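Local coordinates for HD domain-containing protein (Aquifex aeolicus, PDB 2HEK), which is of unknown function but belongs to the HD-domain family, may have dGTPase activity, and binds zinc and GDP at sites well apart, at residues A[71-76]-A[144-149]; A[100-105]-A[109-114]; A[183-188]-A[203-208]; A[263-268]-A[272-277]. All coordinates share one frame; numbering follows the deposited sequence.

Interaction 1. Residues A[71-76]-A[144-149]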
loop_
_atom_site.group_PDB
_atom_site.type_symbol
_atom_site.label_atom_id
_atom_site.label_comp_id
_atom_site.label_asym_id
_atom_site.label_seq_id
_atom_site.Cartn_x
_atom_site.Cartn_y
_atom_site.Cartn_z
ATOM N N VAL A 71 6.425 12.368 -27.208
ATOM C CA VAL A 71 7.081 13.645 -27.409
ATOM C C VAL A 71 8.434 13.405 -28.089
ATOM O O VAL A 71 9.203 12.541 -27.670
ATOM C CB VAL A 71 7.247 14.388 -26.046
ATOM C CG1 VAL A 71 8.302 15.479 -26.126
ATOM C CG2 VAL A 71 5.907 14.956 -25.612
ATOM N N LYS A 72 8.683 14.159 -29.159
ATOM C CA LYS A 72 9.911 14.079 -29.951
ATOM C C LYS A 72 11.125 14.490 -29.113
ATOM O O LYS A 72 12.104 13.742 -28.983
ATOM C CB LYS A 72 9.750 14.998 -31.182
ATOM C CG LYS A 72 10.798 14.873 -32.277
ATOM C CD LYS A 72 10.312 15.599 -33.555
ATOM C CE LYS A 72 11.463 15.846 -34.550
ATOM N NZ LYS A 72 11.012 16.413 -35.878
ATOM N N GLU A 73 11.041 15.666 -28.515
ATOM C CA GLU A 73 12.181 16.241 -27.816
ATOM C C GLU A 73 12.212 15.778 -26.363
ATOM O O GLU A 73 12.296 16.598 -25.454
ATOM C CB GLU A 73 12.107 17.781 -27.863
ATOM C CG GLU A 73 12.027 18.404 -29.298
ATOM C CD GLU A 73 12.364 19.873 -29.244
ATOM O OE1 GLU A 73 13.545 20.202 -28.972
ATOM O OE2 GLU A 73 11.447 20.712 -29.394
ATOM N N LYS A 74 12.110 14.477 -26.150
ATOM C CA LYS A 74 12.026 13.913 -24.792
ATOM C C LYS A 74 13.247 14.258 -23.930
ATOM O O LYS A 74 13.106 14.720 -22.792
ATOM C CB LYS A 74 11.805 12.396 -24.873
ATOM C CG LYS A 74 11.817 11.658 -23.497
ATOM C CD LYS A 74 11.332 10.197 -23.612
ATOM C CE LYS A 74 12.197 9.357 -24.548
ATOM N NZ LYS A 74 11.918 7.889 -24.340
ATOM N N GLU A 75 14.449 14.058 -24.451
ATOM C CA GLU A 75 15.627 14.262 -23.593
ATOM C C GLU A 75 15.711 15.703 -23.125
ATOM O O GLU A 75 16.034 15.982 -21.970
ATOM C CB GLU A 75 16.926 13.813 -24.273
ATOM C CG GLU A 75 18.191 14.046 -23.391
ATOM C CD GLU A 75 18.252 13.165 -22.121
ATOM O OE1 GLU A 75 17.361 12.284 -21.899
ATOM O OE2 GLU A 75 19.218 13.353 -21.359
ATOM N N LEU A 76 15.356 16.633 -24.004
ATOM C CA LEU A 76 15.537 18.040 -23.661
ATOM C C LEU A 76 14.554 18.439 -22.561
ATOM O O LEU A 76 14.916 19.172 -21.646
ATOM C CB LEU A 76 15.336 18.935 -24.898
ATOM C CG LEU A 76 15.469 20.416 -24.587
ATOM C CD1 LEU A 76 16.945 20.739 -24.310
ATOM C CD2 LEU A 76 14.928 21.250 -25.734
ATOM N N ASP A 144 7.282 30.043 -28.491
ATOM C CA ASP A 144 6.513 29.447 -29.584
ATOM C C ASP A 144 5.670 28.274 -29.085
ATOM O O ASP A 144 5.634 28.012 -27.872
ATOM C CB ASP A 144 7.386 29.084 -30.809
ATOM C CG ASP A 144 8.470 28.054 -30.504
ATOM O OD1 ASP A 144 8.282 27.176 -29.644
ATOM O OD2 ASP A 144 9.525 28.093 -31.169
ATOM N N GLU A 145 4.997 27.588 -30.005
ATOM C CA GLU A 145 4.050 26.533 -29.629
ATOM C C GLU A 145 4.714 25.229 -29.189
ATOM O O GLU A 145 4.214 24.560 -28.301
ATOM C CB GLU A 145 3.060 26.280 -30.754
ATOM C CG GLU A 145 2.075 27.432 -30.967
ATOM C CD GLU A 145 1.409 27.909 -29.675
ATOM O OE1 GLU A 145 0.553 27.170 -29.111
ATOM O OE2 GLU A 145 1.745 29.030 -29.222
ATOM N N GLU A 146 5.841 24.868 -29.805
ATOM C CA GLU A 146 6.617 23.720 -29.345
ATOM C C GLU A 146 7.106 23.970 -27.925
ATOM O O GLU A 146 6.944 23.111 -27.063
ATOM C CB GLU A 146 7.786 23.409 -30.290
ATOM C CG GLU A 146 8.751 22.280 -29.822
ATOM C CD GLU A 146 8.156 20.847 -29.778
ATOM O OE1 GLU A 146 6.912 20.643 -29.853
ATOM O OE2 GLU A 146 8.966 19.901 -29.646
ATOM N N GLU A 147 7.683 25.147 -27.676
ATOM C CA GLU A 147 8.173 25.456 -26.357
ATOM C C GLU A 147 7.030 25.451 -25.346
ATOM O O GLU A 147 7.230 25.026 -24.216
ATOM C CB GLU A 147 8.894 26.773 -26.313
ATOM C CG GLU A 147 10.292 26.762 -27.021
ATOM C CD GLU A 147 10.941 28.154 -27.040
ATOM O OE1 GLU A 147 10.536 29.016 -26.232
ATOM O OE2 GLU A 147 11.873 28.397 -27.856
ATOM N N LYS A 148 5.850 25.914 -25.754
ATOM C CA LYS A 148 4.704 25.960 -24.843
ATOM C C LYS A 148 4.245 24.549 -24.470
ATOM O O LYS A 148 4.001 24.287 -23.296
ATOM C CB LYS A 148 3.541 26.801 -25.401
ATOM C CG LYS A 148 2.316 26.897 -24.457
ATOM C CD LYS A 148 1.179 27.648 -25.135
ATOM C CE LYS A 148 -0.011 27.886 -24.212
ATOM N NZ LYS A 148 -1.103 28.688 -24.945
ATOM N N LEU A 149 4.143 23.644 -25.443
ATOM C CA LEU A 149 3.780 22.255 -25.130
ATOM C C LEU A 149 4.776 21.641 -24.135
ATOM O O LEU A 149 4.381 20.986 -23.164
ATOM C CB LEU A 149 3.711 21.382 -26.406
ATOM C CG LEU A 149 3.528 19.870 -26.234
ATOM C CD1 LEU A 149 2.171 19.541 -25.562
ATOM C CD2 LEU A 149 3.635 19.132 -27.563
HETATM O O HOH W 1 8.193 17.602 -29.048
#

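Interaction 2. Residues A[100-105]-A[109-114]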
loop_
_atom_site.group_PDB
_atom_site.type_symbol
_atom_site.label_atom_id
_atom_site.label_comp_id
_atom_site.label_asym_id
_atom_site.label_seq_id
_atom_site.Cartn_x
_atom_site.Cartn_y
_atom_site.Cartn_z
ATOM N N PRO A 100 14.235 41.233 -5.180
ATOM C CA PRO A 100 14.455 42.676 -4.988
ATOM C C PRO A 100 15.888 43.042 -4.579
ATOM O O PRO A 100 16.320 44.169 -4.828
ATOM C CB PRO A 100 13.466 43.043 -3.871
ATOM C CG PRO A 100 13.191 41.774 -3.162
ATOM C CD PRO A 100 13.227 40.717 -4.234
ATOM N N ARG A 101 16.611 42.103 -3.969
ATOM C CA ARG A 101 17.993 42.344 -3.533
ATOM C C ARG A 101 18.993 42.025 -4.650
ATOM O O ARG A 101 20.189 41.798 -4.407
ATOM C CB ARG A 101 18.320 41.562 -2.254
ATOM C CG ARG A 101 17.414 41.857 -1.045
ATOM C CD ARG A 101 17.420 43.329 -0.597
ATOM N NE ARG A 101 16.345 44.117 -1.215
ATOM C CZ ARG A 101 15.775 45.196 -0.672
ATOM N NH1 ARG A 101 16.161 45.637 0.523
ATOM N NH2 ARG A 101 14.807 45.835 -1.324
ATOM N N GLU A 102 18.476 42.028 -5.875
ATOM C CA GLU A 102 19.260 41.752 -7.040
ATOM C C GLU A 102 18.784 42.697 -8.138
ATOM O O GLU A 102 17.604 42.736 -8.518
ATOM C CB GLU A 102 19.116 40.289 -7.454
ATOM C CG GLU A 102 19.627 39.969 -8.862
ATOM C CD GLU A 102 19.070 38.665 -9.453
ATOM O OE1 GLU A 102 17.849 38.461 -9.362
ATOM O OE2 GLU A 102 19.859 37.885 -10.000
ATOM N N ARG A 103 19.730 43.475 -8.627
ATOM C CA ARG A 103 19.542 44.609 -9.572
ATOM C C ARG A 103 18.674 44.396 -10.805
ATOM O O ARG A 103 17.762 45.180 -11.048
ATOM C CB ARG A 103 20.909 45.092 -10.061
ATOM C CG ARG A 103 21.884 45.448 -8.951
ATOM C CD ARG A 103 23.084 46.206 -9.492
ATOM N NE ARG A 103 24.030 46.555 -8.437
ATOM C CZ ARG A 103 25.162 47.220 -8.639
ATOM N NH1 ARG A 103 25.492 47.609 -9.863
ATOM N NH2 ARG A 103 25.952 47.511 -7.616
ATOM N N SER A 104 18.916 43.355 -11.591
ATOM C CA SER A 104 18.157 43.133 -12.852
ATOM C C SER A 104 16.905 42.297 -12.701
ATOM O O SER A 104 16.001 42.367 -13.532
ATOM C CB SER A 104 19.064 42.482 -13.890
ATOM O OG SER A 104 19.455 41.187 -13.467
ATOM N N HIS A 105 16.842 41.473 -11.659
ATOM C CA HIS A 105 15.664 40.658 -11.377
ATOM C C HIS A 105 15.716 39.292 -12.065
ATOM O O HIS A 105 14.778 38.507 -11.960
ATOM C CB HIS A 105 14.386 41.325 -11.887
ATOM C CG HIS A 105 14.085 42.691 -11.220
ATOM N ND1 HIS A 105 13.695 42.805 -9.904
ATOM C CD2 HIS A 105 14.129 43.950 -11.712
ATOM C CE1 HIS A 105 13.510 44.079 -9.613
ATOM N NE2 HIS A 105 13.766 44.795 -10.692
ATOM N N THR A 109 17.340 30.568 -11.497
ATOM C CA THR A 109 17.476 29.298 -12.238
ATOM C C THR A 109 18.219 29.519 -13.536
ATOM O O THR A 109 19.072 28.722 -13.885
ATOM C CB THR A 109 16.127 28.616 -12.519
ATOM O OG1 THR A 109 15.529 28.258 -11.270
ATOM C CG2 THR A 109 16.312 27.353 -13.337
ATOM N N GLU A 110 17.866 30.587 -14.260
ATOM C CA GLU A 110 18.561 30.946 -15.490
ATOM C C GLU A 110 20.003 31.297 -15.181
ATOM O O GLU A 110 20.889 30.830 -15.885
ATOM C CB GLU A 110 17.865 32.099 -16.277
ATOM C CG GLU A 110 18.661 32.530 -17.551
ATOM C CD GLU A 110 17.889 33.556 -18.411
ATOM O OE1 GLU A 110 16.851 34.027 -17.946
ATOM O OE2 GLU A 110 18.305 33.881 -19.545
ATOM N N ARG A 111 20.267 32.066 -14.124
ATOM C CA ARG A 111 21.620 32.435 -13.756
ATOM C C ARG A 111 22.511 31.237 -13.427
ATOM O O ARG A 111 23.660 31.186 -13.862
ATOM C CB ARG A 111 21.581 33.406 -12.559
ATOM C CG ARG A 111 20.986 34.763 -12.887
ATOM C CD ARG A 111 21.372 35.806 -11.860
ATOM N NE ARG A 111 22.825 35.940 -11.753
ATOM C CZ ARG A 111 23.445 36.530 -10.739
ATOM N NH1 ARG A 111 22.731 37.054 -9.749
ATOM N NH2 ARG A 111 24.761 36.610 -10.726
ATOM N N VAL A 112 21.977 30.287 -12.671
ATOM C CA VAL A 112 22.735 29.085 -12.279
ATOM C C VAL A 112 23.070 28.231 -13.539
ATOM O O VAL A 112 24.173 27.725 -13.695
ATOM C CB VAL A 112 22.028 28.271 -11.161
ATOM C CG1 VAL A 112 22.730 26.946 -10.918
ATOM C CG2 VAL A 112 21.975 29.074 -9.867
ATOM N N ILE A 113 22.093 28.097 -14.434
ATOM C CA ILE A 113 22.328 27.349 -15.678
ATOM C C ILE A 113 23.398 28.017 -16.557
ATOM O O ILE A 113 24.203 27.315 -17.174
ATOM C CB ILE A 113 21.026 27.208 -16.465
ATOM C CG1 ILE A 113 20.072 26.233 -15.768
ATOM C CG2 ILE A 113 21.297 26.732 -17.887
ATOM C CD1 ILE A 113 18.626 26.387 -16.186
ATOM N N LYS A 114 23.403 29.348 -16.618
ATOM C CA LYS A 114 24.280 30.063 -17.549
ATOM C C LYS A 114 25.644 30.438 -16.979
ATOM O O LYS A 114 26.628 30.507 -17.736
ATOM C CB LYS A 114 23.563 31.292 -18.083
ATOM C CG LYS A 114 22.492 30.924 -19.130
ATOM C CD LYS A 114 21.752 32.166 -19.624
ATOM C CE LYS A 114 20.845 31.820 -20.805
ATOM N NZ LYS A 114 20.073 33.027 -21.297
#

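Interaction 3. Residues A[183-188]-A[203-208]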
loop_
_atom_site.group_PDB
_atom_site.type_symbol
_atom_site.label_atom_id
_atom_site.label_comp_id
_atom_site.label_asym_id
_atom_site.label_seq_id
_atom_site.Cartn_x
_atom_site.Cartn_y
_atom_site.Cartn_z
ATOM N N ASP A 183 -0.081 7.403 -12.199
ATOM C CA ASP A 183 0.183 6.545 -13.353
ATOM C C ASP A 183 -1.015 6.515 -14.305
ATOM O O ASP A 183 -0.873 6.693 -15.519
ATOM C CB ASP A 183 0.458 5.140 -12.846
ATOM C CG ASP A 183 1.137 4.284 -13.857
ATOM O OD1 ASP A 183 0.419 3.699 -14.730
ATOM O OD2 ASP A 183 2.391 4.171 -13.752
ATOM N N ARG A 184 -2.199 6.303 -13.748
ATOM C CA ARG A 184 -3.445 6.374 -14.498
ATOM C C ARG A 184 -3.652 7.736 -15.153
ATOM O O ARG A 184 -3.944 7.798 -16.347
ATOM C CB ARG A 184 -4.659 5.979 -13.616
ATOM C CG ARG A 184 -6.028 6.061 -14.348
ATOM C CD ARG A 184 -6.080 5.172 -15.620
ATOM N NE ARG A 184 -7.445 5.114 -16.117
ATOM C CZ ARG A 184 -7.843 4.431 -17.188
ATOM N NH1 ARG A 184 -6.975 3.693 -17.876
ATOM N NH2 ARG A 184 -9.127 4.466 -17.544
ATOM N N LEU A 185 -3.475 8.823 -14.403
ATOM C CA LEU A 185 -3.665 10.158 -14.972
ATOM C C LEU A 185 -2.715 10.352 -16.143
ATOM O O LEU A 185 -3.145 10.742 -17.240
ATOM C CB LEU A 185 -3.429 11.269 -13.925
ATOM C CG LEU A 185 -3.645 12.698 -14.424
ATOM C CD1 LEU A 185 -5.048 12.966 -15.119
ATOM C CD2 LEU A 185 -3.382 13.712 -13.311
ATOM N N ILE A 186 -1.436 10.069 -15.927
ATOM C CA ILE A 186 -0.440 10.173 -17.018
ATOM C C ILE A 186 -0.907 9.383 -18.262
ATOM O O ILE A 186 -0.844 9.903 -19.373
ATOM C CB ILE A 186 0.946 9.706 -16.556
ATOM C CG1 ILE A 186 1.538 10.757 -15.597
ATOM C CG2 ILE A 186 1.905 9.428 -17.754
ATOM C CD1 ILE A 186 2.783 10.331 -14.865
ATOM N N SER A 187 -1.412 8.166 -18.083
ATOM C CA SER A 187 -1.784 7.340 -19.252
ATOM C C SER A 187 -2.947 7.911 -20.077
ATOM O O SER A 187 -3.085 7.596 -21.270
ATOM C CB SER A 187 -2.087 5.883 -18.847
ATOM O OG SER A 187 -3.373 5.808 -18.261
ATOM N N THR A 188 -3.783 8.732 -19.451
ATOM C CA THR A 188 -4.933 9.326 -20.134
ATOM C C THR A 188 -4.665 10.720 -20.708
ATOM O O THR A 188 -5.593 11.358 -21.218
ATOM C CB THR A 188 -6.188 9.403 -19.221
ATOM O OG1 THR A 188 -5.952 10.309 -18.120
ATOM C CG2 THR A 188 -6.517 8.048 -18.714
ATOM N N LEU A 203 -11.262 11.260 -16.742
ATOM C CA LEU A 203 -11.997 12.264 -15.947
ATOM C C LEU A 203 -11.943 12.022 -14.437
ATOM O O LEU A 203 -11.752 12.972 -13.661
ATOM C CB LEU A 203 -13.443 12.379 -16.382
ATOM C CG LEU A 203 -14.135 13.697 -15.996
ATOM C CD1 LEU A 203 -13.286 14.952 -16.274
ATOM C CD2 LEU A 203 -15.478 13.814 -16.750
ATOM N N ARG A 204 -12.118 10.766 -14.036
ATOM C CA ARG A 204 -12.007 10.364 -12.631
ATOM C C ARG A 204 -10.597 10.573 -12.084
ATOM O O ARG A 204 -10.429 11.089 -10.980
ATOM C CB ARG A 204 -12.383 8.894 -12.463
ATOM C CG ARG A 204 -13.767 8.514 -13.006
ATOM C CD ARG A 204 -14.879 8.957 -12.100
ATOM N NE ARG A 204 -15.388 10.289 -12.385
ATOM C CZ ARG A 204 -16.312 10.542 -13.308
ATOM N NH1 ARG A 204 -16.799 9.546 -14.045
ATOM N NH2 ARG A 204 -16.744 11.786 -13.505
ATOM N N ALA A 205 -9.581 10.157 -12.842
ATOM C CA ALA A 205 -8.190 10.402 -12.436
ATOM C C ALA A 205 -7.921 11.892 -12.266
ATOM O O ALA A 205 -7.155 12.283 -11.385
ATOM C CB ALA A 205 -7.197 9.786 -13.432
ATOM N N LEU A 206 -8.511 12.736 -13.113
ATOM C CA LEU A 206 -8.330 14.205 -12.954
ATOM C C LEU A 206 -9.011 14.730 -11.682
ATOM O O LEU A 206 -8.435 15.514 -10.939
ATOM C CB LEU A 206 -8.877 14.965 -14.184
ATOM C CG LEU A 206 -8.886 16.502 -14.120
ATOM C CD1 LEU A 206 -7.475 17.100 -13.972
ATOM C CD2 LEU A 206 -9.651 17.117 -15.327
ATOM N N GLU A 207 -10.263 14.307 -11.455
ATOM C CA GLU A 207 -10.964 14.584 -10.203
ATOM C C GLU A 207 -10.094 14.167 -9.010
ATOM O O GLU A 207 -9.948 14.930 -8.062
ATOM C CB GLU A 207 -12.321 13.819 -10.185
ATOM C CG GLU A 207 -13.351 14.479 -11.142
ATOM C CD GLU A 207 -14.693 13.761 -11.231
ATOM O OE1 GLU A 207 -14.789 12.599 -10.783
ATOM O OE2 GLU A 207 -15.639 14.383 -11.774
ATOM N N ASN A 208 -9.546 12.954 -9.029
ATOM C CA ASN A 208 -8.744 12.491 -7.908
ATOM C C ASN A 208 -7.513 13.397 -7.702
ATOM O O ASN A 208 -7.145 13.740 -6.579
ATOM C CB ASN A 208 -8.266 11.046 -8.134
ATOM C CG ASN A 208 -7.317 10.598 -7.051
ATOM O OD1 ASN A 208 -7.690 10.552 -5.906
ATOM N ND2 ASN A 208 -6.064 10.349 -7.398
#

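Interaction 4. Residues A[263-268]-A[272-277]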
loop_
_atom_site.group_PDB
_atom_site.type_symbol
_atom_site.label_atom_id
_atom_site.label_comp_id
_atom_site.label_asym_id
_atom_site.label_seq_id
_atom_site.Cartn_x
_atom_site.Cartn_y
_atom_site.Cartn_z
ATOM N N GLU A 263 23.640 31.081 10.865
ATOM C CA GLU A 263 23.636 32.526 11.013
ATOM C C GLU A 263 22.694 32.973 12.135
ATOM O O GLU A 263 22.865 34.048 12.719
ATOM C CB GLU A 263 23.220 33.175 9.695
ATOM C CG GLU A 263 24.277 33.157 8.602
ATOM C CD GLU A 263 25.459 34.079 8.898
ATOM O OE1 GLU A 263 25.502 35.198 8.332
ATOM O OE2 GLU A 263 26.337 33.690 9.700
ATOM N N LEU A 264 21.710 32.130 12.428
ATOM C CA LEU A 264 20.660 32.420 13.387
ATOM C C LEU A 264 21.043 31.887 14.755
ATOM O O LEU A 264 21.036 32.626 15.735
ATOM C CB LEU A 264 19.365 31.757 12.910
ATOM C CG LEU A 264 18.014 31.985 13.578
ATOM C CD1 LEU A 264 17.573 33.407 13.404
ATOM C CD2 LEU A 264 17.000 31.058 12.956
ATOM N N PHE A 265 21.395 30.602 14.793
ATOM C CA PHE A 265 21.780 29.848 15.998
ATOM C C PHE A 265 22.954 30.465 16.759
ATOM O O PHE A 265 23.160 30.157 17.933
ATOM C CB PHE A 265 22.146 28.408 15.634
ATOM C CG PHE A 265 22.320 27.509 16.823
ATOM C CD1 PHE A 265 21.247 26.803 17.337
ATOM C CD2 PHE A 265 23.568 27.371 17.427
ATOM C CE1 PHE A 265 21.407 25.976 18.432
ATOM C CE2 PHE A 265 23.728 26.544 18.522
ATOM C CZ PHE A 265 22.648 25.846 19.024
ATOM N N LYS A 266 23.718 31.321 16.082
ATOM C CA LYS A 266 24.996 31.827 16.596
ATOM C C LYS A 266 24.968 33.295 17.022
ATOM O O LYS A 266 25.425 33.639 18.120
ATOM C CB LYS A 266 26.123 31.587 15.575
ATOM C CG LYS A 266 26.707 30.176 15.627
ATOM C CD LYS A 266 27.424 29.783 14.335
ATOM C CE LYS A 266 28.018 28.373 14.434
ATOM N NZ LYS A 266 26.983 27.306 14.609
ATOM N N ARG A 267 24.441 34.153 16.155
ATOM C CA ARG A 267 24.429 35.591 16.418
ATOM C C ARG A 267 23.403 35.982 17.495
ATOM O O ARG A 267 22.239 35.555 17.454
ATOM C CB ARG A 267 24.225 36.377 15.117
ATOM C CG ARG A 267 25.315 36.124 14.076
ATOM C CD ARG A 267 25.039 36.869 12.780
ATOM N NE ARG A 267 26.140 36.755 11.823
ATOM C CZ ARG A 267 26.093 37.147 10.547
ATOM N NH1 ARG A 267 24.985 37.680 10.035
ATOM N NH2 ARG A 267 27.164 36.991 9.772
ATOM N N LYS A 268 23.856 36.785 18.460
ATOM C CA LYS A 268 23.010 37.250 19.568
ATOM C C LYS A 268 22.040 38.375 19.153
ATOM O O LYS A 268 21.043 38.625 19.840
ATOM C CB LYS A 268 23.876 37.665 20.771
ATOM C CG LYS A 268 23.128 37.790 22.111
ATOM C CD LYS A 268 24.075 37.806 23.328
ATOM C CE LYS A 268 25.054 38.999 23.339
ATOM N NZ LYS A 268 24.411 40.327 23.587
ATOM N N GLU A 272 15.598 36.749 19.125
ATOM C CA GLU A 272 14.164 36.575 19.187
ATOM C C GLU A 272 13.641 35.841 17.961
ATOM O O GLU A 272 12.699 35.085 18.081
ATOM C CB GLU A 272 13.431 37.885 19.461
ATOM C CG GLU A 272 13.204 38.087 20.968
ATOM C CD GLU A 272 12.602 39.436 21.330
ATOM O OE1 GLU A 272 11.428 39.701 20.961
ATOM O OE2 GLU A 272 13.307 40.226 22.010
ATOM N N ASP A 273 14.279 36.063 16.810
ATOM C CA ASP A 273 14.079 35.242 15.600
ATOM C C ASP A 273 14.289 33.774 15.914
ATOM O O ASP A 273 13.430 32.948 15.618
ATOM C CB ASP A 273 15.076 35.624 14.504
ATOM C CG ASP A 273 14.927 37.050 14.042
ATOM O OD1 ASP A 273 15.846 37.865 14.325
ATOM O OD2 ASP A 273 13.903 37.349 13.393
ATOM N N PHE A 274 15.443 33.465 16.506
ATOM C CA PHE A 274 15.793 32.101 16.857
ATOM C C PHE A 274 14.754 31.490 17.777
ATOM O O PHE A 274 14.335 30.363 17.576
ATOM C CB PHE A 274 17.194 32.001 17.503
ATOM C CG PHE A 274 17.464 30.656 18.159
ATOM C CD1 PHE A 274 18.021 29.607 17.435
ATOM C CD2 PHE A 274 17.139 30.439 19.499
ATOM C CE1 PHE A 274 18.257 28.365 18.038
ATOM C CE2 PHE A 274 17.368 29.198 20.113
ATOM C CZ PHE A 274 17.923 28.159 19.382
ATOM N N GLU A 275 14.345 32.225 18.802
ATOM C CA GLU A 275 13.368 31.697 19.748
ATOM C C GLU A 275 12.012 31.374 19.105
ATOM O O GLU A 275 11.425 30.317 19.369
ATOM C CB GLU A 275 13.193 32.665 20.904
ATOM C CG GLU A 275 14.460 32.722 21.781
ATOM C CD GLU A 275 14.356 33.682 22.947
ATOM O OE1 GLU A 275 13.227 34.150 23.244
ATOM O OE2 GLU A 275 15.418 33.963 23.569
ATOM N N ARG A 276 11.549 32.282 18.255
ATOM C CA ARG A 276 10.247 32.158 17.566
ATOM C C ARG A 276 10.211 30.974 16.605
ATOM O O ARG A 276 9.159 30.348 16.395
ATOM C CB ARG A 276 9.964 33.440 16.772
ATOM C CG ARG A 276 9.599 34.615 17.679
ATOM C CD ARG A 276 9.615 35.950 16.933
ATOM N NE ARG A 276 9.199 37.033 17.834
ATOM C CZ ARG A 276 8.871 38.270 17.469
ATOM N NH1 ARG A 276 8.883 38.633 16.193
ATOM N NH2 ARG A 276 8.522 39.154 18.403
ATOM N N ILE A 277 11.361 30.690 15.999
ATOM C CA ILE A 277 11.428 29.637 14.985
ATOM C C ILE A 277 11.832 28.287 15.583
ATOM O O ILE A 277 11.217 27.280 15.268
ATOM C CB ILE A 277 12.393 29.978 13.864
ATOM C CG1 ILE A 277 11.933 31.236 13.116
ATOM C CG2 ILE A 277 12.502 28.767 12.875
ATOM C CD1 ILE A 277 13.010 31.862 12.245
#

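Interaction 1. Residues A[71-76]-A[144-149]
Glu146 OE2 has two close neighbours: Glu73 OE2, only 2.6 Å from it, and a water that donates to Glu146 OE2 over an unusually short 2.5 Å. The same water accepts weakly from Glu73 N. Two acid oxygens this near each other suggest that one carboxyl group holds a proton. The side chains come in from opposite directions with their carboxylates nearly coplanar, 8° apart; Glu146 manages this with CG anti to its backbone N (chi1 175°) and a bend at the next bond. Glu73 OE2 also forms a salt bridge with Arg133, which probably eases the crowding of charge. Replacing Glu73 by an alanine would probably leave Arg133 without that carboxylate and Glu146 freer to turn. Asp144 is the N-cap of the helix that carries Glu146, OD1 accepting from Glu147 N at 2.9 Å. The contact lies at the surface, where helices 74-82 and 145-155 begin, with helix 128-139 supplying Arg133 and Val71 packing against helices 51-69 and 145-155.

Interaction 2. Residues A[100-105]-A[109-114]
One salt bridge carries the charged contact between loop and helix: Arg111 NH1 donates to Glu102 OE2 at 3.0 Å, with an N-H...O angle of 151°. The oxygen sits at the guanidinium edge and is met on its anti side, somewhat out of the carboxylate plane, the two flat groups being turned 33° apart. The bend at chi3 (58°) turns the guanidinium so that NH1 faces Glu102; Arg111 CD also lies 3.2 Å from Glu102 OE2. Two further salt bridges involve the helix: Arg111 NH2 with Glu115, and Lys114 NZ with Glu110 OE2 at 2.6 Å, one turn back. As a hydrogen bond beyond the pair, Arg111 NH1 donates to the carbonyl of Phe246. A leucine in place of Arg111 would probably leave Glu102 buried without its countercharge and the Phe246 carbonyl without this donor. The arrangement is a buried salt bridge between a loop and the helix that follows it, 108-115, within the helical HD domain.

Interaction 3. Residues A[183-188]-A[203-208]
Helix 183-187 and the start of helix 203-221 run roughly against each other, their short axes 8.8 Å apart at closest and crossing at -130°. The backbones draw nearest at Leu185 and Ala205, whose CA atoms are 5.2 Å apart, a spacing that the small alanine permits. The Ala205 methyl points toward the first helix: its CB lies 3.9 Å from Leu185 CA and 4.0 Å from CG of Arg184. CG anti to the backbone N (chi1 -178°) brings the end of Leu185 nearer the second helix, CD1 to 4.0 Å from Leu206 N. Phe158 touches both leucines, and Tyr177 of the second subunit packs on Ala205. Arg184 gives only its aliphatic base to this contact; its guanidinium makes a salt bridge to Glu4 and a cation-pi contact with Phe12, both of the third subunit. At the end of the first helix, Thr188 OG1 donates back to Leu185 O at 3.0 Å. Strands 189-192 and 195-199 follow as an antiparallel hairpin, and the contact is thus a close helix-helix crossing at an alanine, with a beta hairpin joining the two helices.

Interaction 4. Residues A[263-268]-A[272-277]
Phe265 and Phe274 lie side by side and point the same way, but their rings are steeply turned, planes 78° and centroids 5.6 Å apart. The approach is oblique, Phe265 CD1 meeting Phe274 CE1 at 3.4 Å, although Phe265 CB is directed away from the other segment. Phe274 CB points toward its neighbour, and with CG anti to the backbone N (chi1 167°) its ring is laid beside that of Phe265. Leu264 runs across the second helix and divides its two methyls among three residues. The Leu264 and Asp273 side chains cross at about a right angle, Leu264 CD1 lying 3.5 Å from Asp273 CB, while Leu264 CD2 comes to 4.1 Å from Ile277 CD1. Between the branches, Leu264 CG lies 4.0 Å from Phe274 CB, wedging the leucine against the base of that aromatic side chain. The Asp273 carboxylate forms a salt bridge with Lys239, and Arg271 a cation-pi contact with the Phe274 ring. The Ile277 side chain is about 7 Å from that of His282, which binds GDP. The contact packs together two successive helices, 257-266 and 271-278, across the short connection between them, and helix 224-240 lies alongside, placing Phe236 against both Leu264 and Asp273.

In the fold
Interactions 1 and 2 both belong to the HD domain and both rest on charge: interaction 1 sets two acids together at the surface, with a water and an arginine from another helix, while interaction 2 is a buried acid-arginine pair. Along the chain, interaction 2 falls between the two segments of interaction 1. Interactions 3 and 4 lie in the HD-associated region and are apolar and largely buried, one a close helix crossing at an alanine, the other a leucine and two phenylalanines between successive helices. They sit on opposite sides of the chain's centre, their own centres about 45 Å apart. Interaction 3 also touches two neighbouring subunits, whereas no other chain touches interactions 1 and 2.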